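Local coordinates for DNA mismatch repair protein MutL (Aquifex aeolicus VF5, PDB 6LZJ) that probably binds and hydrolyses ATP through its GHKL-type N-terminal domain during DNA mismatch repair, at residues E59-V64 with E112-E117; F101-R106 with V133-E138. One frame throughout, in Å; residues are numbered along the deposited sequence.

Interaction 1: E59-V64 with E112-E117; sequences EDVEKV and EGKEIE. With ACP (phosphomethylphosphonic acid adenylate ester), chain C.
E62 and K114 face each other as opposite charges yet meet mainly through a water. Their direct salt bridge is long, 3.7 Å from E62 OE2 to K114 NZ, and the two side chains cross at about a right angle. The water between them gives a hydrogen bond to E62 OE2 at 2.6 Å and accepts one from K114 NZ at 3.0 Å. It also accepts one from the backbone N of E62, so it ties the glutamate's main chain and carboxylate to the lysine. K114 NZ has its main polar partner in the carbonyl O of P58, just ahead of segment 59-64. The lysine is extended all the way from CG, itself anti to the backbone N (chi1 -177°), and this carries the ammonium group across to the 59-64 side while its CD passes V61 CB at 4.1 Å.

Below these charges the contact is apolar. V61 and I116 slide past each other in opposite directions, with V61 CG1 3.8 Å from I116 CG2. The other branch of the isoleucine reaches further along: its CD1 lies against the backbone of E62, 3.8 Å from E62 CA, and also touches E62 CG. V64 turns to the nucleotide instead, its CG1 3.3 Å from O4' of the ribose.

The weakly bonded helix around 58-61 and the residues that follow lie over one face of the sheet, on the nucleotide's side, consistent with the GHKL ATP-binding fold. V61 also packs on L103 of strand 100-106, I116 on L103 and T126, and E62 on T126 of the edge strand 122-129.

Interaction 2: F101-R106 with V133-E138; sequences FKLRSR and VGTEVE. With ACP (phosphomethylphosphonic acid adenylate ester), chain C.
R106 to K102 pair with G134 to E138 as two neighbouring antiparallel strands inside the eight-stranded sheet of the ATPase domain, their axes 4.7 Å apart. Three hydrogen-bonded pairs, K102 with E138, R104 with E136 and R106 with G134, each make two backbone bonds; the one from G134 N to R106 O is the longest, at 3.2 Å.

On the face carrying R104, its NH1 bonds two carboxylates: E138 OE2 almost straight on (2.8 Å, 177°) and E136 OE2 at 2.7 Å on a more bent path. Both oxygens lie close to the guanidinium plane but are met from above their own carboxylate planes. The arginine starts with CG between its backbone N and carbonyl carbon (chi1 62°), then bends at chi3, which brings NH1 over to the glutamates. E115 takes NH2, and R48 the other oxygen of E136.

The opposite face is apolar toward one end, where V137 CG1 meets F101 CE2 at 3.6 Å and V137 CG2 meets L103 CD1. Farther along, S105 OG donates to T135 OG1 (2.8 Å), and T135 CB lies 3.5 Å from N6 of the adenine. A sheet face lining the nucleotide pocket typifies the GHKL ATPase fold.

In the fold
Strand 100-106 joins the two contacts: in interaction 2 it pairs with 134-140, and on its other edge it bonds to strand 113-119 of interaction 1, with I116 N 2.8 Å from L103 O. Interaction 2 is strand-to-strand, held by regular backbone bonds, whereas interaction 1 sets segment 59-64 on the sheet and has no direct hydrogen bond between its segments. Both are partly buried, and both have apolar residues on the sheet face that looks toward the nucleotide. Their charges differ in place: interaction 1 has a long salt bridge, bridged by water, at its exposed, hydrated side, while the R104 network lies on the reverse face. Each touches the nucleotide, at ribose and adenine respectively.

Interaction 1: E59-V64 with E112-E117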
loop_
_atom_site.group_PDB
_atom_site.type_symbol
_atom_site.label_atom_id
_atom_site.label_comp_id
_atom_site.label_asym_id
_atom_site.label_seq_id
_atom_site.Cartn_x
_atom_site.Cartn_y
_atom_site.Cartn_z
ATOM N N GLU A 59 14.728 -21.697 6.533
ATOM C CA GLU A 59 14.684 -21.944 7.967
ATOM C C GLU A 59 13.713 -21.017 8.702
ATOM O O GLU A 59 13.223 -21.383 9.777
ATOM C CB GLU A 59 16.107 -21.791 8.509
ATOM C CG GLU A 59 16.354 -22.203 9.926
ATOM C CD GLU A 59 17.822 -22.020 10.302
ATOM O OE1 GLU A 59 18.114 -21.193 11.199
ATOM O OE2 GLU A 59 18.685 -22.691 9.680
ATOM N N ASP A 60 13.428 -19.827 8.164
ATOM C CA ASP A 60 12.550 -18.869 8.833
ATOM C C ASP A 60 11.115 -18.861 8.320
ATOM O O ASP A 60 10.267 -18.195 8.930
ATOM C CB ASP A 60 13.112 -17.443 8.702
ATOM C CG ASP A 60 14.437 -17.257 9.415
ATOM O OD1 ASP A 60 14.469 -17.397 10.659
ATOM O OD2 ASP A 60 15.444 -16.945 8.738
ATOM N N VAL A 61 10.808 -19.597 7.245
ATOM C CA VAL A 61 9.484 -19.509 6.621
ATOM C C VAL A 61 8.388 -20.015 7.562
ATOM O O VAL A 61 7.315 -19.411 7.664
ATOM C CB VAL A 61 9.482 -20.273 5.283
ATOM C CG1 VAL A 61 8.032 -20.484 4.779
ATOM C CG2 VAL A 61 10.338 -19.534 4.271
ATOM N N GLU A 62 8.632 -21.125 8.267
ATOM C CA GLU A 62 7.603 -21.633 9.173
ATOM C C GLU A 62 7.411 -20.714 10.372
ATOM O O GLU A 62 6.294 -20.589 10.888
ATOM C CB GLU A 62 7.952 -23.045 9.642
ATOM C CG GLU A 62 7.680 -24.128 8.606
ATOM C CD GLU A 62 8.591 -25.336 8.767
ATOM O OE1 GLU A 62 8.226 -26.425 8.284
ATOM O OE2 GLU A 62 9.673 -25.197 9.373
ATOM N N LYS A 63 8.482 -20.053 10.807
ATOM C CA LYS A 63 8.417 -19.186 11.977
ATOM C C LYS A 63 7.456 -18.019 11.763
ATOM O O LYS A 63 6.595 -17.744 12.605
ATOM C CB LYS A 63 9.824 -18.685 12.309
ATOM C CG LYS A 63 9.904 -17.641 13.420
ATOM C CD LYS A 63 9.853 -16.215 12.860
ATOM C CE LYS A 63 10.129 -15.157 13.920
ATOM N NZ LYS A 63 9.837 -13.785 13.398
ATOM N N VAL A 64 7.598 -17.301 10.646
ATOM C CA VAL A 64 6.912 -16.019 10.520
ATOM C C VAL A 64 5.403 -16.161 10.404
ATOM O O VAL A 64 4.696 -15.151 10.444
ATOM C CB VAL A 64 7.505 -15.211 9.348
ATOM C CG1 VAL A 64 8.975 -14.921 9.613
ATOM C CG2 VAL A 64 7.355 -15.942 8.038
ATOM N N GLU A 112 16.375 -22.131 -4.435
ATOM C CA GLU A 112 14.966 -22.494 -4.456
ATOM C C GLU A 112 14.227 -21.736 -3.385
ATOM O O GLU A 112 14.802 -21.294 -2.391
ATOM C CB GLU A 112 14.667 -23.970 -4.176
ATOM C CG GLU A 112 15.743 -24.947 -4.409
ATOM C CD GLU A 112 15.215 -26.349 -4.202
ATOM O OE1 GLU A 112 15.526 -27.204 -5.056
ATOM O OE2 GLU A 112 14.477 -26.574 -3.204
ATOM N N GLY A 113 12.918 -21.666 -3.573
ATOM C CA GLY A 113 12.047 -21.143 -2.563
ATOM C C GLY A 113 11.378 -22.236 -1.751
ATOM O O GLY A 113 11.522 -23.441 -1.976
ATOM N N LYS A 114 10.636 -21.782 -0.758
ATOM C CA LYS A 114 9.872 -22.646 0.115
ATOM C C LYS A 114 8.481 -22.047 0.269
ATOM O O LYS A 114 8.349 -20.828 0.395
ATOM C CB LYS A 114 10.576 -22.767 1.478
ATOM C CG LYS A 114 9.914 -23.690 2.403
ATOM C CD LYS A 114 10.710 -23.796 3.689
ATOM C CE LYS A 114 10.134 -24.806 4.650
ATOM N NZ LYS A 114 10.868 -24.779 5.949
ATOM N N GLU A 115 7.460 -22.903 0.300
ATOM C CA GLU A 115 6.064 -22.481 0.418
ATOM C C GLU A 115 5.446 -23.103 1.667
ATOM O O GLU A 115 5.642 -24.290 1.933
ATOM C CB GLU A 115 5.284 -22.903 -0.838
ATOM C CG GLU A 115 3.808 -22.541 -0.787
ATOM C CD GLU A 115 3.065 -23.125 -1.960
ATOM O OE1 GLU A 115 2.400 -24.168 -1.789
ATOM O OE2 GLU A 115 3.193 -22.574 -3.061
ATOM N N ILE A 116 4.750 -22.297 2.470
ATOM C CA ILE A 116 3.986 -22.811 3.598
ATOM C C ILE A 116 2.498 -22.573 3.346
ATOM O O ILE A 116 2.089 -21.528 2.822
ATOM C CB ILE A 116 4.449 -22.171 4.923
ATOM C CG1 ILE A 116 3.804 -22.875 6.119
ATOM C CG2 ILE A 116 4.209 -20.649 4.935
ATOM C CD1 ILE A 116 4.251 -22.326 7.463
ATOM N N GLU A 117 1.682 -23.544 3.720
ATOM C CA GLU A 117 0.250 -23.446 3.472
ATOM C C GLU A 117 -0.454 -23.586 4.812
ATOM O O GLU A 117 -0.129 -24.482 5.595
ATOM C CB GLU A 117 -0.249 -24.494 2.468
ATOM C CG GLU A 117 -1.663 -24.177 1.977
ATOM C CD GLU A 117 -2.257 -25.260 1.074
ATOM O OE1 GLU A 117 -1.541 -26.221 0.736
ATOM O OE2 GLU A 117 -3.448 -25.131 0.707
HETATM P PG ACP C . 4.316 -5.726 12.027
HETATM O O1G ACP C . 3.874 -6.196 10.688
HETATM O O2G ACP C . 3.201 -6.098 13.136
HETATM O O3G ACP C . 4.715 -4.154 12.053
HETATM P PB ACP C . 6.332 -7.735 11.244
HETATM O O1B ACP C . 6.471 -7.108 9.925
HETATM O O2B ACP C . 7.795 -8.085 11.819
HETATM C C3B ACP C . 5.801 -6.599 12.527
HETATM P PA ACP C . 4.776 -9.810 10.107
HETATM O O1A ACP C . 4.164 -8.728 9.234
HETATM O O2A ACP C . 3.845 -10.836 10.683
HETATM O O3A ACP C . 5.484 -9.082 11.373
HETATM O "O5'" ACP C . 6.005 -10.464 9.310
HETATM C "C5'" ACP C . 6.817 -11.305 10.126
HETATM C "C4'" ACP C . 8.203 -11.400 9.525
HETATM O "O4'" ACP C . 8.116 -12.059 8.260
HETATM C "C3'" ACP C . 8.854 -10.075 9.209
HETATM O "O3'" ACP C . 9.538 -9.539 10.352
HETATM C "C2'" ACP C . 9.819 -10.436 8.122
HETATM O "O2'" ACP C . 11.015 -10.967 8.747
HETATM C "C1'" ACP C . 9.164 -11.621 7.427
HETATM N N9 ACP C . 8.495 -11.190 6.178
HETATM C C8 ACP C . 7.163 -11.137 6.011
HETATM N N7 ACP C . 6.868 -10.748 4.759
HETATM C C5 ACP C . 8.029 -10.592 4.115
HETATM C C6 ACP C . 8.430 -10.232 2.749
HETATM N N6 ACP C . 7.478 -9.915 1.813
HETATM N N1 ACP C . 9.735 -10.185 2.476
HETATM C C2 ACP C . 10.677 -10.504 3.394
HETATM N N3 ACP C . 10.412 -10.828 4.659
HETATM C C4 ACP C . 9.104 -10.910 5.055
HETATM O O HOH W 1 10.885 -23.088 8.426
#

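Interaction 2: F101-R106 with V133-E138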
loop_
_atom_site.group_PDB
_atom_site.type_symbol
_atom_site.label_atom_id
_atom_site.label_comp_id
_atom_site.label_asym_id
_atom_site.label_seq_id
_atom_site.Cartn_x
_atom_site.Cartn_y
_atom_site.Cartn_z
ATOM N N PHE A 101 -4.293 -19.688 3.298
ATOM C CA PHE A 101 -3.135 -18.810 3.249
ATOM C C PHE A 101 -1.948 -19.563 2.667
ATOM O O PHE A 101 -1.567 -20.622 3.181
ATOM C CB PHE A 101 -2.821 -18.320 4.687
ATOM C CG PHE A 101 -1.550 -17.477 4.822
ATOM C CD1 PHE A 101 -0.314 -18.069 5.011
ATOM C CD2 PHE A 101 -1.643 -16.074 4.863
ATOM C CE1 PHE A 101 0.836 -17.288 5.147
ATOM C CE2 PHE A 101 -0.502 -15.290 5.028
ATOM C CZ PHE A 101 0.733 -15.886 5.173
ATOM N N LYS A 102 -1.318 -19.006 1.641
ATOM C CA LYS A 102 -0.040 -19.542 1.209
ATOM C C LYS A 102 0.988 -18.428 1.262
ATOM O O LYS A 102 0.689 -17.288 0.926
ATOM C CB LYS A 102 -0.117 -20.116 -0.190
ATOM C CG LYS A 102 -1.041 -21.290 -0.293
ATOM C CD LYS A 102 -0.975 -21.913 -1.656
ATOM C CE LYS A 102 -1.840 -23.162 -1.693
ATOM N NZ LYS A 102 -1.922 -23.725 -3.070
ATOM N N LEU A 103 2.180 -18.737 1.733
ATOM C CA LEU A 103 3.307 -17.833 1.546
ATOM C C LEU A 103 4.431 -18.629 0.913
ATOM O O LEU A 103 4.790 -19.692 1.421
ATOM C CB LEU A 103 3.764 -17.221 2.865
ATOM C CG LEU A 103 5.039 -16.380 2.877
ATOM C CD1 LEU A 103 4.913 -15.328 4.014
ATOM C CD2 LEU A 103 6.266 -17.212 3.133
ATOM N N ARG A 104 4.985 -18.135 -0.182
ATOM C CA ARG A 104 6.200 -18.725 -0.735
ATOM C C ARG A 104 7.288 -17.663 -0.747
ATOM O O ARG A 104 7.002 -16.463 -0.922
ATOM C CB ARG A 104 5.951 -19.330 -2.140
ATOM C CG ARG A 104 5.502 -18.357 -3.247
ATOM C CD ARG A 104 5.203 -19.132 -4.513
ATOM N NE ARG A 104 4.007 -19.929 -4.278
ATOM C CZ ARG A 104 2.780 -19.499 -4.524
ATOM N NH1 ARG A 104 2.597 -18.268 -4.993
ATOM N NH2 ARG A 104 1.734 -20.289 -4.279
ATOM N N SER A 105 8.517 -18.078 -0.482
ATOM C CA SER A 105 9.614 -17.120 -0.478
ATOM C C SER A 105 10.922 -17.778 -0.862
ATOM O O SER A 105 11.216 -18.903 -0.449
ATOM C CB SER A 105 9.765 -16.443 0.896
ATOM O OG SER A 105 10.689 -15.369 0.736
ATOM N N ARG A 106 11.706 -17.056 -1.646
ATOM C CA ARG A 106 13.043 -17.494 -1.994
ATOM C C ARG A 106 14.014 -16.440 -1.486
ATOM O O ARG A 106 13.944 -15.262 -1.873
ATOM C CB ARG A 106 13.199 -17.730 -3.484
ATOM C CG ARG A 106 14.597 -18.203 -3.856
ATOM C CD ARG A 106 14.679 -18.293 -5.356
ATOM N NE ARG A 106 16.058 -18.233 -5.815
ATOM C CZ ARG A 106 16.363 -18.238 -7.100
ATOM N NH1 ARG A 106 15.367 -18.304 -7.973
ATOM N NH2 ARG A 106 17.633 -18.155 -7.500
ATOM N N VAL A 133 13.763 -14.965 -6.759
ATOM C CA VAL A 133 14.017 -14.359 -5.452
ATOM C C VAL A 133 12.924 -13.364 -5.131
ATOM O O VAL A 133 12.531 -12.556 -5.981
ATOM C CB VAL A 133 15.373 -13.638 -5.418
ATOM C CG1 VAL A 133 15.483 -12.914 -4.074
ATOM C CG2 VAL A 133 16.480 -14.607 -5.513
ATOM N N GLY A 134 12.372 -13.479 -3.945
ATOM C CA GLY A 134 11.363 -12.566 -3.441
ATOM C C GLY A 134 10.342 -13.361 -2.661
ATOM O O GLY A 134 10.567 -14.515 -2.297
ATOM N N THR A 135 9.172 -12.763 -2.443
ATOM C CA THR A 135 8.143 -13.374 -1.614
ATOM C C THR A 135 6.807 -13.186 -2.301
ATOM O O THR A 135 6.533 -12.139 -2.906
ATOM C CB THR A 135 8.099 -12.736 -0.207
ATOM O OG1 THR A 135 9.351 -12.942 0.417
ATOM C CG2 THR A 135 7.036 -13.323 0.640
ATOM N N GLU A 136 5.974 -14.199 -2.210
ATOM C CA GLU A 136 4.637 -14.069 -2.769
ATOM C C GLU A 136 3.653 -14.643 -1.761
ATOM O O GLU A 136 3.811 -15.777 -1.316
ATOM C CB GLU A 136 4.549 -14.797 -4.109
ATOM C CG GLU A 136 3.152 -14.663 -4.738
ATOM C CD GLU A 136 3.191 -15.156 -6.180
ATOM O OE1 GLU A 136 2.801 -14.385 -7.062
ATOM O OE2 GLU A 136 3.730 -16.264 -6.388
ATOM N N VAL A 137 2.664 -13.847 -1.364
ATOM C CA VAL A 137 1.675 -14.274 -0.381
ATOM C C VAL A 137 0.304 -14.282 -1.038
ATOM O O VAL A 137 -0.053 -13.331 -1.751
ATOM C CB VAL A 137 1.690 -13.332 0.839
ATOM C CG1 VAL A 137 0.768 -13.889 1.938
ATOM C CG2 VAL A 137 3.141 -13.138 1.329
ATOM N N GLU A 138 -0.472 -15.351 -0.777
ATOM C CA GLU A 138 -1.799 -15.535 -1.356
ATOM C C GLU A 138 -2.778 -15.796 -0.234
ATOM O O GLU A 138 -2.607 -16.738 0.561
ATOM C CB GLU A 138 -1.812 -16.703 -2.351
ATOM C CG GLU A 138 -0.911 -16.410 -3.520
ATOM C CD GLU A 138 -0.937 -17.475 -4.598
ATOM O OE1 GLU A 138 -1.822 -18.366 -4.581
ATOM O OE2 GLU A 138 -0.056 -17.385 -5.468
HETATM P PG ACP C . 4.316 -5.726 12.027
HETATM O O1G ACP C . 3.874 -6.196 10.688
HETATM O O2G ACP C . 3.201 -6.098 13.136
HETATM O O3G ACP C . 4.715 -4.154 12.053
HETATM P PB ACP C . 6.332 -7.735 11.244
HETATM O O1B ACP C . 6.471 -7.108 9.925
HETATM O O2B ACP C . 7.795 -8.085 11.819
HETATM C C3B ACP C . 5.801 -6.599 12.527
HETATM P PA ACP C . 4.776 -9.810 10.107
HETATM O O1A ACP C . 4.164 -8.728 9.234
HETATM O O2A ACP C . 3.845 -10.836 10.683
HETATM O O3A ACP C . 5.484 -9.082 11.373
HETATM O "O5'" ACP C . 6.005 -10.464 9.310
HETATM C "C5'" ACP C . 6.817 -11.305 10.126
HETATM C "C4'" ACP C . 8.203 -11.400 9.525
HETATM O "O4'" ACP C . 8.116 -12.059 8.260
HETATM C "C3'" ACP C . 8.854 -10.075 9.209
HETATM O "O3'" ACP C . 9.538 -9.539 10.352
HETATM C "C2'" ACP C . 9.819 -10.436 8.122
HETATM O "O2'" ACP C . 11.015 -10.967 8.747
HETATM C "C1'" ACP C . 9.164 -11.621 7.427
HETATM N N9 ACP C . 8.495 -11.190 6.178
HETATM C C8 ACP C . 7.163 -11.137 6.011
HETATM N N7 ACP C . 6.868 -10.748 4.759
HETATM C C5 ACP C . 8.029 -10.592 4.115
HETATM C C6 ACP C . 8.430 -10.232 2.749
HETATM N N6 ACP C . 7.478 -9.915 1.813
HETATM N N1 ACP C . 9.735 -10.185 2.476
HETATM C C2 ACP C . 10.677 -10.504 3.394
HETATM N N3 ACP C . 10.412 -10.828 4.659
HETATM C C4 ACP C . 9.104 -10.910 5.055
HETATM O O HOH W 2 -1.104 -21.018 -5.154
#